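PDB 4MIY: inositol 2-dehydrogenase/D-chiro-inositol 3-dehydrogenase from Lactobacillus casei, which oxidises myo-inositol and D-chiro-inositol to their keto derivatives, with NAD as the hydride acceptor. Local coordinates for residues K91-E96 and K118-V123; R128-I133 and N276-A281; E206-P211 and V228-Q233. One frame throughout, in Å; residues are numbered along the deposited sequence.

Contact 1 (K91-E96 and K118-V123); sequences KFIFTE and KKVIQV. With NAD (nicotinamide-adenine-dinucleotide), chain E.
I93 O takes two donors from the neighbouring strand: Q122 N at 2.8 Å, and the C-H of I121 CA, with CA 3.2 Å from I93 O. Q122 O is held likewise, by T95 N at 3.0 Å and by F94 CA-H. With I93 N bonded to V120 O, this is the parallel pairing of a Rossmann-fold beta-alpha-beta unit. I93 and I121 lie side by side, CD1 of I93 3.9 Å from CG1 of I121, and T95 and V123 follow suit on that face. On the other, Q122 NE2 comes to the rim of the F94 ring. A bend at chi4 (68°) brings K118 NZ to 3.4 Å from F92 CZ. Next to T95, E96 bends at chi2 (-58°), which sets its CD 3.7 Å from C2N of the NAD nicotinamide. An alanine in place of E96 would probably leave H17 NE2 without its carboxylate mate and open a gap beside the nicotinamide. Helix 79-86 covers the I93/T95 face, helix 279-294 packs on F92, F94 and Q122, and strand 69-72 continues the sheet beyond 92-95.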
loop_
_atom_site.group_PDB
_atom_site.type_symbol
_atom_site.label_atom_id
_atom_site.label_comp_id
_atom_site.label_asym_id
_atom_site.label_seq_id
_atom_site.Cartn_x
_atom_site.Cartn_y
_atom_site.Cartn_z
ATOM N N LYS A 91 23.954 41.295 -10.747
ATOM C CA LYS A 91 23.415 40.465 -9.705
ATOM C C LYS A 91 22.788 39.162 -10.196
ATOM O O LYS A 91 22.317 39.050 -11.278
ATOM C CB LYS A 91 22.409 41.245 -8.868
ATOM C CG LYS A 91 22.999 42.426 -8.138
ATOM C CD LYS A 91 21.938 43.269 -7.562
ATOM C CE LYS A 91 22.428 44.401 -6.674
ATOM N NZ LYS A 91 23.603 45.037 -7.158
ATOM N N PHE A 92 22.858 38.167 -9.339
ATOM C CA PHE A 92 22.098 36.963 -9.541
ATOM C C PHE A 92 20.618 37.236 -9.235
ATOM O O PHE A 92 20.292 38.046 -8.424
ATOM C CB PHE A 92 22.660 35.864 -8.633
ATOM C CG PHE A 92 24.015 35.363 -9.055
ATOM C CD1 PHE A 92 24.134 34.353 -9.955
ATOM C CD2 PHE A 92 25.152 35.897 -8.536
ATOM C CE1 PHE A 92 25.367 33.873 -10.308
ATOM C CE2 PHE A 92 26.337 35.431 -8.886
ATOM C CZ PHE A 92 26.464 34.428 -9.784
ATOM N N ILE A 93 19.750 36.517 -9.920
ATOM C CA ILE A 93 18.326 36.768 -9.870
ATOM C C ILE A 93 17.539 35.448 -9.693
ATOM O O ILE A 93 17.625 34.556 -10.512
ATOM C CB ILE A 93 17.869 37.408 -11.174
ATOM C CG1 ILE A 93 18.603 38.723 -11.426
ATOM C CG2 ILE A 93 16.381 37.630 -11.162
ATOM C CD1 ILE A 93 18.605 39.086 -12.864
ATOM N N PHE A 94 16.811 35.390 -8.588
ATOM C CA PHE A 94 15.806 34.370 -8.338
ATOM C C PHE A 94 14.450 35.034 -8.459
ATOM O O PHE A 94 14.100 35.844 -7.674
ATOM C CB PHE A 94 15.967 33.766 -6.943
ATOM C CG PHE A 94 15.040 32.602 -6.667
ATOM C CD1 PHE A 94 13.771 32.820 -6.218
ATOM C CD2 PHE A 94 15.446 31.311 -6.883
ATOM C CE1 PHE A 94 12.933 31.786 -5.974
ATOM C CE2 PHE A 94 14.596 30.271 -6.653
ATOM C CZ PHE A 94 13.354 30.507 -6.201
ATOM N N THR A 95 13.726 34.662 -9.485
ATOM C CA THR A 95 12.371 35.135 -9.629
ATOM C C THR A 95 11.396 34.003 -9.385
ATOM O O THR A 95 11.570 32.931 -9.881
ATOM C CB THR A 95 12.114 35.812 -10.987
ATOM O OG1 THR A 95 10.807 36.345 -11.015
ATOM C CG2 THR A 95 12.287 34.889 -12.085
ATOM N N GLU A 96 10.402 34.274 -8.574
ATOM C CA GLU A 96 9.287 33.371 -8.538
ATOM C C GLU A 96 8.635 33.252 -9.910
ATOM O O GLU A 96 8.787 34.099 -10.748
ATOM C CB GLU A 96 8.278 33.771 -7.471
ATOM C CG GLU A 96 8.530 33.144 -6.111
ATOM C CD GLU A 96 8.530 31.619 -6.153
ATOM O OE1 GLU A 96 7.975 31.055 -7.083
ATOM O OE2 GLU A 96 9.092 31.023 -5.267
ATOM N N LYS A 118 27.231 35.509 -18.747
ATOM C CA LYS A 118 26.821 34.321 -18.064
ATOM C C LYS A 118 25.399 34.433 -17.514
ATOM O O LYS A 118 24.902 35.485 -17.269
ATOM C CB LYS A 118 27.799 33.990 -16.958
ATOM C CG LYS A 118 27.844 34.941 -15.808
ATOM C CD LYS A 118 28.528 34.320 -14.598
ATOM C CE LYS A 118 28.746 35.286 -13.436
ATOM N NZ LYS A 118 27.625 35.820 -12.656
ATOM N N LYS A 119 24.796 33.278 -17.315
ATOM C CA LYS A 119 23.441 33.159 -16.841
ATOM C C LYS A 119 23.329 33.574 -15.382
ATOM O O LYS A 119 24.171 33.240 -14.584
ATOM C CB LYS A 119 23.023 31.721 -17.026
ATOM C CG LYS A 119 21.580 31.420 -16.850
ATOM C CD LYS A 119 21.346 29.950 -17.038
ATOM C CE LYS A 119 21.751 29.159 -15.843
ATOM N NZ LYS A 119 21.308 27.789 -15.866
ATOM N N VAL A 120 22.283 34.308 -15.045
ATOM C CA VAL A 120 22.061 34.741 -13.686
ATOM C C VAL A 120 20.665 34.457 -13.158
ATOM O O VAL A 120 20.432 34.605 -12.014
ATOM C CB VAL A 120 22.355 36.242 -13.490
ATOM C CG1 VAL A 120 23.832 36.492 -13.533
ATOM C CG2 VAL A 120 21.696 37.048 -14.540
ATOM N N ILE A 121 19.762 34.055 -14.027
ATOM C CA ILE A 121 18.383 33.884 -13.599
ATOM C C ILE A 121 18.011 32.426 -13.289
ATOM O O ILE A 121 18.251 31.544 -14.072
ATOM C CB ILE A 121 17.411 34.366 -14.642
ATOM C CG1 ILE A 121 17.525 35.880 -14.833
ATOM C CG2 ILE A 121 15.987 34.002 -14.232
ATOM C CD1 ILE A 121 16.988 36.336 -16.149
ATOM N N GLN A 122 17.417 32.258 -12.115
ATOM C CA GLN A 122 16.701 31.049 -11.761
ATOM C C GLN A 122 15.226 31.364 -11.511
ATOM O O GLN A 122 14.901 32.318 -10.872
ATOM C CB GLN A 122 17.325 30.386 -10.527
ATOM C CG GLN A 122 16.641 29.087 -10.121
ATOM C CD GLN A 122 17.433 28.298 -9.135
ATOM O OE1 GLN A 122 18.612 28.464 -9.010
ATOM N NE2 GLN A 122 16.769 27.448 -8.425
ATOM N N VAL A 123 14.357 30.531 -12.049
ATOM C CA VAL A 123 12.923 30.709 -11.896
ATOM C C VAL A 123 12.359 29.697 -10.902
ATOM O O VAL A 123 12.725 28.568 -10.939
ATOM C CB VAL A 123 12.222 30.547 -13.218
ATOM C CG1 VAL A 123 10.770 30.740 -13.055
ATOM C CG2 VAL A 123 12.767 31.548 -14.185
HETATM P PA NAD E . 1.184 38.600 -2.363
HETATM O O1A NAD E . 0.174 39.409 -3.016
HETATM O O2A NAD E . 1.062 38.189 -1.043
HETATM O O5B NAD E . 2.550 39.392 -2.231
HETATM C C5B NAD E . 3.130 40.116 -3.237
HETATM C C4B NAD E . 3.823 41.348 -2.640
HETATM O O4B NAD E . 4.359 42.057 -3.725
HETATM C C3B NAD E . 2.885 42.379 -2.027
HETATM O O3B NAD E . 3.355 42.754 -0.799
HETATM C C2B NAD E . 2.848 43.522 -3.003
HETATM O O2B NAD E . 2.632 44.767 -2.383
HETATM C C1B NAD E . 4.217 43.476 -3.569
HETATM N N9A NAD E . 4.366 44.079 -4.875
HETATM C C8A NAD E . 3.550 44.059 -5.881
HETATM N N7A NAD E . 4.058 44.643 -6.958
HETATM C C5A NAD E . 5.264 45.058 -6.626
HETATM C C6A NAD E . 6.357 45.779 -7.246
HETATM N N6A NAD E . 6.339 46.182 -8.492
HETATM N N1A NAD E . 7.440 45.956 -6.525
HETATM C C2A NAD E . 7.548 45.586 -5.303
HETATM N N3A NAD E . 6.584 44.963 -4.660
HETATM C C4A NAD E . 5.453 44.676 -5.272
HETATM O O3 NAD E . 1.445 37.439 -3.402
HETATM P PN NAD E . 2.370 36.107 -3.178
HETATM O O1N NAD E . 1.491 34.985 -2.877
HETATM O O2N NAD E . 3.289 36.326 -2.124
HETATM O O5D NAD E . 2.931 35.784 -4.559
HETATM C C5D NAD E . 4.065 36.481 -5.011
HETATM C C4D NAD E . 4.703 35.782 -6.166
HETATM O O4D NAD E . 5.106 34.504 -5.706
HETATM C C3D NAD E . 3.742 35.595 -7.291
HETATM O O3D NAD E . 4.456 35.696 -8.483
HETATM C C2D NAD E . 3.280 34.164 -7.032
HETATM O O2D NAD E . 2.887 33.639 -8.241
HETATM C C1D NAD E . 4.544 33.521 -6.534
HETATM N N1N NAD E . 4.283 32.290 -5.786
HETATM C C2N NAD E . 4.847 31.149 -6.172
HETATM C C3N NAD E . 4.611 29.945 -5.542
HETATM C C7N NAD E . 5.288 28.676 -6.006
HETATM O O7N NAD E . 6.303 28.695 -6.625
HETATM N N7N NAD E . 4.725 27.592 -5.655
HETATM C C4N NAD E . 3.793 29.952 -4.427
HETATM C C5N NAD E . 3.240 31.157 -4.055
HETATM C C6N NAD E . 3.494 32.303 -4.761
#

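Contact 2 (R128-I133 and N276-A281); sequences RYDQGI and NRFIQA
D130 holds CG anti to its backbone N (chi1 178°) and R277 bends at chi2 (64°), and the carboxylate and guanidinium meet in a salt bridge. D130 is the N-cap of helix 131-141, whose start here meets the break at F278 between helices 274-277 and 279-294. D130 OD2 accepts from I133 N at 3.2 Å, and weakly from G132 N. R277 NH1 reaches D130 OD1 at 2.8 Å, in the guanidinium plane but from above the carboxylate plane, the two planes being 49° apart; the second link, R277 NH2 to D130 OD2, is weak. F278 CE1 lies over one face of that guanidinium, toward its rim, and Y254 adds a cation-pi contact. The Q280 amide bonds to backbone on both sides of D130 in sequence: its NE2 donates to Y129 O at 2.9 Å, while its OE1 accepts from Q131 N at 3.0 Å, which together fix which way round the amide sits. The A281 methyl packs on D130, CB 3.7 Å from D130 N. A water joins the segments, accepting from A281 N at 3.1 Å and lying 2.7 Å from D130 OD1 and 3.2 Å from R277 O.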
loop_
_atom_site.group_PDB
_atom_site.type_symbol
_atom_site.label_atom_id
_atom_site.label_comp_id
_atom_site.label_asym_id
_atom_site.label_seq_id
_atom_site.Cartn_x
_atom_site.Cartn_y
_atom_site.Cartn_z
ATOM N N ARG A 128 10.749 20.442 -9.408
ATOM C CA ARG A 128 11.899 19.715 -9.875
ATOM C C ARG A 128 12.766 19.312 -8.694
ATOM O O ARG A 128 13.569 18.440 -8.813
ATOM C CB ARG A 128 12.715 20.557 -10.855
ATOM C CG ARG A 128 12.024 20.903 -12.119
ATOM C CD ARG A 128 13.006 21.463 -13.125
ATOM N NE ARG A 128 12.367 22.095 -14.272
ATOM C CZ ARG A 128 12.995 22.389 -15.391
ATOM N NH1 ARG A 128 14.264 22.109 -15.530
ATOM N NH2 ARG A 128 12.340 22.954 -16.373
ATOM N N TYR A 129 12.546 19.951 -7.563
ATOM C CA TYR A 129 13.358 19.725 -6.383
ATOM C C TYR A 129 12.704 18.802 -5.356
ATOM O O TYR A 129 13.290 18.445 -4.378
ATOM C CB TYR A 129 13.707 21.054 -5.744
ATOM C CG TYR A 129 14.641 21.917 -6.576
ATOM C CD1 TYR A 129 15.986 21.786 -6.481
ATOM C CD2 TYR A 129 14.149 22.844 -7.438
ATOM C CE1 TYR A 129 16.815 22.540 -7.233
ATOM C CE2 TYR A 129 14.965 23.617 -8.184
ATOM C CZ TYR A 129 16.299 23.474 -8.082
ATOM O OH TYR A 129 17.157 24.238 -8.810
ATOM N N ASP A 130 11.469 18.456 -5.604
ATOM C CA ASP A 130 10.775 17.559 -4.722
ATOM C C ASP A 130 11.396 16.184 -4.800
ATOM O O ASP A 130 11.626 15.674 -5.846
ATOM C CB ASP A 130 9.312 17.491 -5.090
ATOM C CG ASP A 130 8.546 16.521 -4.231
ATOM O OD1 ASP A 130 8.278 16.873 -3.098
ATOM O OD2 ASP A 130 8.233 15.439 -4.728
ATOM N N GLN A 131 11.681 15.618 -3.646
ATOM C CA GLN A 131 12.405 14.366 -3.586
ATOM C C GLN A 131 11.745 13.232 -4.348
ATOM O O GLN A 131 12.410 12.502 -5.018
ATOM C CB GLN A 131 12.707 13.983 -2.142
ATOM C CG GLN A 131 13.764 14.886 -1.568
ATOM C CD GLN A 131 14.198 14.585 -0.158
ATOM O OE1 GLN A 131 14.086 13.480 0.316
ATOM N NE2 GLN A 131 14.761 15.573 0.489
ATOM N N GLY A 132 10.442 13.119 -4.234
ATOM C CA GLY A 132 9.733 12.064 -4.916
ATOM C C GLY A 132 9.677 12.193 -6.420
ATOM O O GLY A 132 9.871 11.270 -7.122
ATOM N N ILE A 133 9.419 13.398 -6.881
ATOM C CA ILE A 133 9.352 13.639 -8.293
ATOM C C ILE A 133 10.727 13.453 -8.904
ATOM O O ILE A 133 10.857 12.860 -9.921
ATOM C CB ILE A 133 8.782 15.046 -8.564
ATOM C CG1 ILE A 133 7.311 15.077 -8.165
ATOM C CG2 ILE A 133 8.924 15.406 -9.999
ATOM C CD1 ILE A 133 6.701 16.445 -8.123
ATOM N N ASN A 276 2.553 23.032 2.837
ATOM C CA ASN A 276 3.215 22.033 3.589
ATOM C C ASN A 276 3.752 20.918 2.686
ATOM O O ASN A 276 4.810 20.433 2.905
ATOM C CB ASN A 276 2.301 21.511 4.667
ATOM C CG ASN A 276 2.014 22.544 5.733
ATOM O OD1 ASN A 276 2.683 23.562 5.826
ATOM N ND2 ASN A 276 1.027 22.277 6.548
ATOM N N ARG A 277 3.026 20.595 1.633
ATOM C CA ARG A 277 3.459 19.553 0.698
ATOM C C ARG A 277 4.814 19.820 0.088
ATOM O O ARG A 277 5.556 18.948 -0.112
ATOM C CB ARG A 277 2.407 19.347 -0.403
ATOM C CG ARG A 277 2.810 18.421 -1.526
ATOM C CD ARG A 277 3.060 16.967 -1.088
ATOM N NE ARG A 277 3.495 16.135 -2.188
ATOM C CZ ARG A 277 4.739 16.077 -2.616
ATOM N NH1 ARG A 277 5.678 16.775 -2.025
ATOM N NH2 ARG A 277 5.067 15.299 -3.612
ATOM N N PHE A 278 5.096 21.079 -0.170
ATOM C CA PHE A 278 6.293 21.453 -0.906
ATOM C C PHE A 278 7.350 22.201 -0.104
ATOM O O PHE A 278 8.265 22.712 -0.652
ATOM C CB PHE A 278 5.936 22.108 -2.265
ATOM C CG PHE A 278 5.361 21.129 -3.258
ATOM C CD1 PHE A 278 6.125 20.102 -3.742
ATOM C CD2 PHE A 278 4.061 21.204 -3.679
ATOM C CE1 PHE A 278 5.626 19.201 -4.613
ATOM C CE2 PHE A 278 3.577 20.308 -4.553
ATOM C CZ PHE A 278 4.353 19.307 -5.028
ATOM N N ILE A 279 7.232 22.181 1.209
ATOM C CA ILE A 279 8.214 22.781 2.100
ATOM C C ILE A 279 9.635 22.339 1.742
ATOM O O ILE A 279 10.517 23.132 1.632
ATOM C CB ILE A 279 7.978 22.438 3.598
ATOM C CG1 ILE A 279 6.837 23.235 4.203
ATOM C CG2 ILE A 279 9.190 22.797 4.417
ATOM C CD1 ILE A 279 6.400 22.770 5.589
ATOM N N GLN A 280 9.817 21.041 1.542
ATOM C CA GLN A 280 11.122 20.505 1.236
ATOM C C GLN A 280 11.639 21.027 -0.085
ATOM O O GLN A 280 12.760 21.424 -0.176
ATOM C CB GLN A 280 11.108 18.965 1.243
ATOM C CG GLN A 280 12.362 18.321 0.743
ATOM C CD GLN A 280 12.332 17.970 -0.721
ATOM O OE1 GLN A 280 11.462 17.282 -1.174
ATOM N NE2 GLN A 280 13.284 18.470 -1.451
ATOM N N ALA A 281 10.804 21.015 -1.094
ATOM C CA ALA A 281 11.233 21.462 -2.401
ATOM C C ALA A 281 11.636 22.924 -2.403
ATOM O O ALA A 281 12.618 23.273 -2.967
ATOM C CB ALA A 281 10.183 21.187 -3.422
HETATM O O HOH W 1 8.500 18.907 -1.324
#

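Contact 3 (E206-P211 and V228-Q233); sequences EGLHDP and VHVTAQ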
loop_
_atom_site.group_PDB
_atom_site.type_symbol
_atom_site.label_atom_id
_atom_site.label_comp_id
_atom_site.label_asym_id
_atom_site.label_seq_id
_atom_site.Cartn_x
_atom_site.Cartn_y
_atom_site.Cartn_z
ATOM N N GLU A 206 -17.064 32.959 -10.166
ATOM C CA GLU A 206 -17.503 33.290 -11.496
ATOM C C GLU A 206 -16.464 32.957 -12.535
ATOM O O GLU A 206 -15.354 33.350 -12.444
ATOM C CB GLU A 206 -17.911 34.771 -11.605
ATOM C CG GLU A 206 -18.628 35.153 -12.890
ATOM C CD GLU A 206 -19.003 36.644 -12.988
ATOM O OE1 GLU A 206 -19.958 36.949 -13.706
ATOM O OE2 GLU A 206 -18.283 37.459 -12.393
ATOM N N GLY A 207 -16.908 32.208 -13.528
ATOM C CA GLY A 207 -16.116 31.918 -14.697
ATOM C C GLY A 207 -15.179 30.727 -14.578
ATOM O O GLY A 207 -14.631 30.311 -15.528
ATOM N N LEU A 208 -15.019 30.223 -13.379
ATOM C CA LEU A 208 -14.128 29.100 -13.144
ATOM C C LEU A 208 -14.734 27.794 -13.527
ATOM O O LEU A 208 -15.769 27.425 -13.037
ATOM C CB LEU A 208 -13.754 29.055 -11.683
ATOM C CG LEU A 208 -12.912 27.865 -11.250
ATOM C CD1 LEU A 208 -11.613 27.908 -12.000
ATOM C CD2 LEU A 208 -12.707 27.885 -9.742
ATOM N N HIS A 209 -14.071 27.118 -14.440
ATOM C CA HIS A 209 -14.400 25.755 -14.769
ATOM C C HIS A 209 -13.545 24.840 -13.921
ATOM O O HIS A 209 -12.366 25.021 -13.838
ATOM C CB HIS A 209 -14.092 25.461 -16.214
ATOM C CG HIS A 209 -14.926 26.232 -17.174
ATOM N ND1 HIS A 209 -16.097 25.742 -17.699
ATOM C CD2 HIS A 209 -14.755 27.459 -17.707
ATOM C CE1 HIS A 209 -16.605 26.633 -18.529
ATOM N NE2 HIS A 209 -15.812 27.685 -18.551
ATOM N N ASP A 210 -14.193 23.883 -13.291
ATOM C CA ASP A 210 -13.531 22.883 -12.494
ATOM C C ASP A 210 -14.360 21.619 -12.479
ATOM O O ASP A 210 -15.499 21.644 -12.162
ATOM C CB ASP A 210 -13.342 23.388 -11.084
ATOM C CG ASP A 210 -12.361 22.552 -10.273
ATOM O OD1 ASP A 210 -11.260 22.316 -10.746
ATOM O OD2 ASP A 210 -12.719 22.181 -9.186
ATOM N N PRO A 211 -13.743 20.498 -12.809
ATOM C CA PRO A 211 -12.341 20.301 -13.126
ATOM C C PRO A 211 -11.958 20.677 -14.528
ATOM O O PRO A 211 -12.802 21.037 -15.274
ATOM C CB PRO A 211 -12.152 18.798 -12.882
ATOM C CG PRO A 211 -13.384 18.242 -13.045
ATOM C CD PRO A 211 -14.402 19.234 -12.563
ATOM N N VAL A 228 -6.783 18.605 -13.498
ATOM C CA VAL A 228 -6.720 19.741 -12.605
ATOM C C VAL A 228 -8.066 19.839 -11.893
ATOM O O VAL A 228 -9.052 19.930 -12.509
ATOM C CB VAL A 228 -6.400 21.043 -13.364
ATOM C CG1 VAL A 228 -6.512 22.240 -12.468
ATOM C CG2 VAL A 228 -5.051 20.983 -13.974
ATOM N N HIS A 229 -8.043 19.755 -10.582
ATOM C CA HIS A 229 -9.248 19.717 -9.788
ATOM C C HIS A 229 -9.022 20.484 -8.518
ATOM O O HIS A 229 -8.466 19.988 -7.607
ATOM C CB HIS A 229 -9.654 18.269 -9.466
ATOM C CG HIS A 229 -11.023 18.132 -8.889
ATOM N ND1 HIS A 229 -11.488 16.965 -8.353
ATOM C CD2 HIS A 229 -12.023 19.027 -8.761
ATOM C CE1 HIS A 229 -12.714 17.144 -7.919
ATOM N NE2 HIS A 229 -13.070 18.381 -8.165
ATOM N N VAL A 230 -9.506 21.715 -8.482
ATOM C CA VAL A 230 -9.139 22.653 -7.433
ATOM C C VAL A 230 -10.204 22.911 -6.362
ATOM O O VAL A 230 -9.970 23.623 -5.431
ATOM C CB VAL A 230 -8.612 23.997 -8.015
ATOM C CG1 VAL A 230 -7.443 23.768 -8.919
ATOM C CG2 VAL A 230 -9.695 24.748 -8.723
ATOM N N THR A 231 -11.349 22.278 -6.513
ATOM C CA THR A 231 -12.392 22.291 -5.507
ATOM C C THR A 231 -12.721 20.881 -5.007
ATOM O O THR A 231 -13.817 20.585 -4.654
ATOM C CB THR A 231 -13.704 22.971 -6.004
ATOM O OG1 THR A 231 -14.261 22.235 -7.076
ATOM C CG2 THR A 231 -13.465 24.367 -6.470
ATOM N N ALA A 232 -11.705 20.048 -4.984
ATOM C CA ALA A 232 -11.838 18.644 -4.720
ATOM C C ALA A 232 -12.258 18.246 -3.325
ATOM O O ALA A 232 -12.605 17.137 -3.118
ATOM C CB ALA A 232 -10.529 17.957 -5.063
ATOM N N GLN A 233 -12.160 19.185 -2.399
ATOM C CA GLN A 233 -12.569 19.071 -1.007
ATOM C C GLN A 233 -11.675 18.216 -0.081
ATOM O O GLN A 233 -11.362 18.605 0.991
ATOM C CB GLN A 233 -14.034 18.634 -0.860
ATOM C CG GLN A 233 -15.037 19.465 -1.643
ATOM C CD GLN A 233 -15.018 20.921 -1.277
ATOM O OE1 GLN A 233 -15.223 21.272 -0.160
ATOM N NE2 GLN A 233 -14.766 21.756 -2.239
#
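V228 turns its carbonyl to P211: V228 O lies 3.3 Å from CB of that proline, whose preceding peptide bond is cis. H229 comes next, at the end of the strand. Its ring presents an edge to D210, with CD2 3.3 Å from D210 OD2, while A232 CB lies over one ring face. V230 follows, just past the strand. Its N donates to D210 OD1 at 2.9 Å, a nearly straight bond (170°) that meets the oxygen on its syn side; CG2 of V230 rests 3.5 Å from the same OD1 and touches L208 CD2 more loosely. T231 completes the grip. With chi1 at 64°, OG1 sits between its own backbone N and carbonyl carbon, and it donates to D210 OD2 at 2.6 Å, nearly along the oxygen's C-O bond; T231 N adds a weak bond to the same OD2. The buried carboxylate thus takes the V230 amide, the T231 hydroxyl and, weakly, the T231 amide, an arrangement likely to favour its ionised form and to keep its plane from turning. Q233 then folds back within its own segment, NE2 donating to T231 O at 2.8 Å from above the carbonyl plane, and also bonding N159 OD1. The contact lies at the open end of the hairpin formed by strands 212-218 and 223-229, where V228 pairs with Q212. Strand 148-156 flanks H229, helix 168-185 packs on V228 and V230, and L149 of a neighbouring subunit meets P211.

In the fold
From the N terminus, contact 1 comes first and closes a short loop: strand 92-95, helix 103-113 and strand 121-123 form one beta-alpha-beta crossover at the edge of the Rossmann sheet. Contact 2 opens just after that strand and closes only when the chain returns at 276-281. It sets the start of helix 131-141, which follows the Rossmann strands, against the start of helix 279-294, which also packs on the strands of contact 1. Contact 3 forms and closes within this long excursion, at the end of a hairpin in the C-terminal mixed sheet. None cross. Contacts 1 and 2 touch, Q122 NE2 lying 3.3 Å from Y129 OH; contacts 1 and 3 stay about 17 Å apart at their nearest atoms.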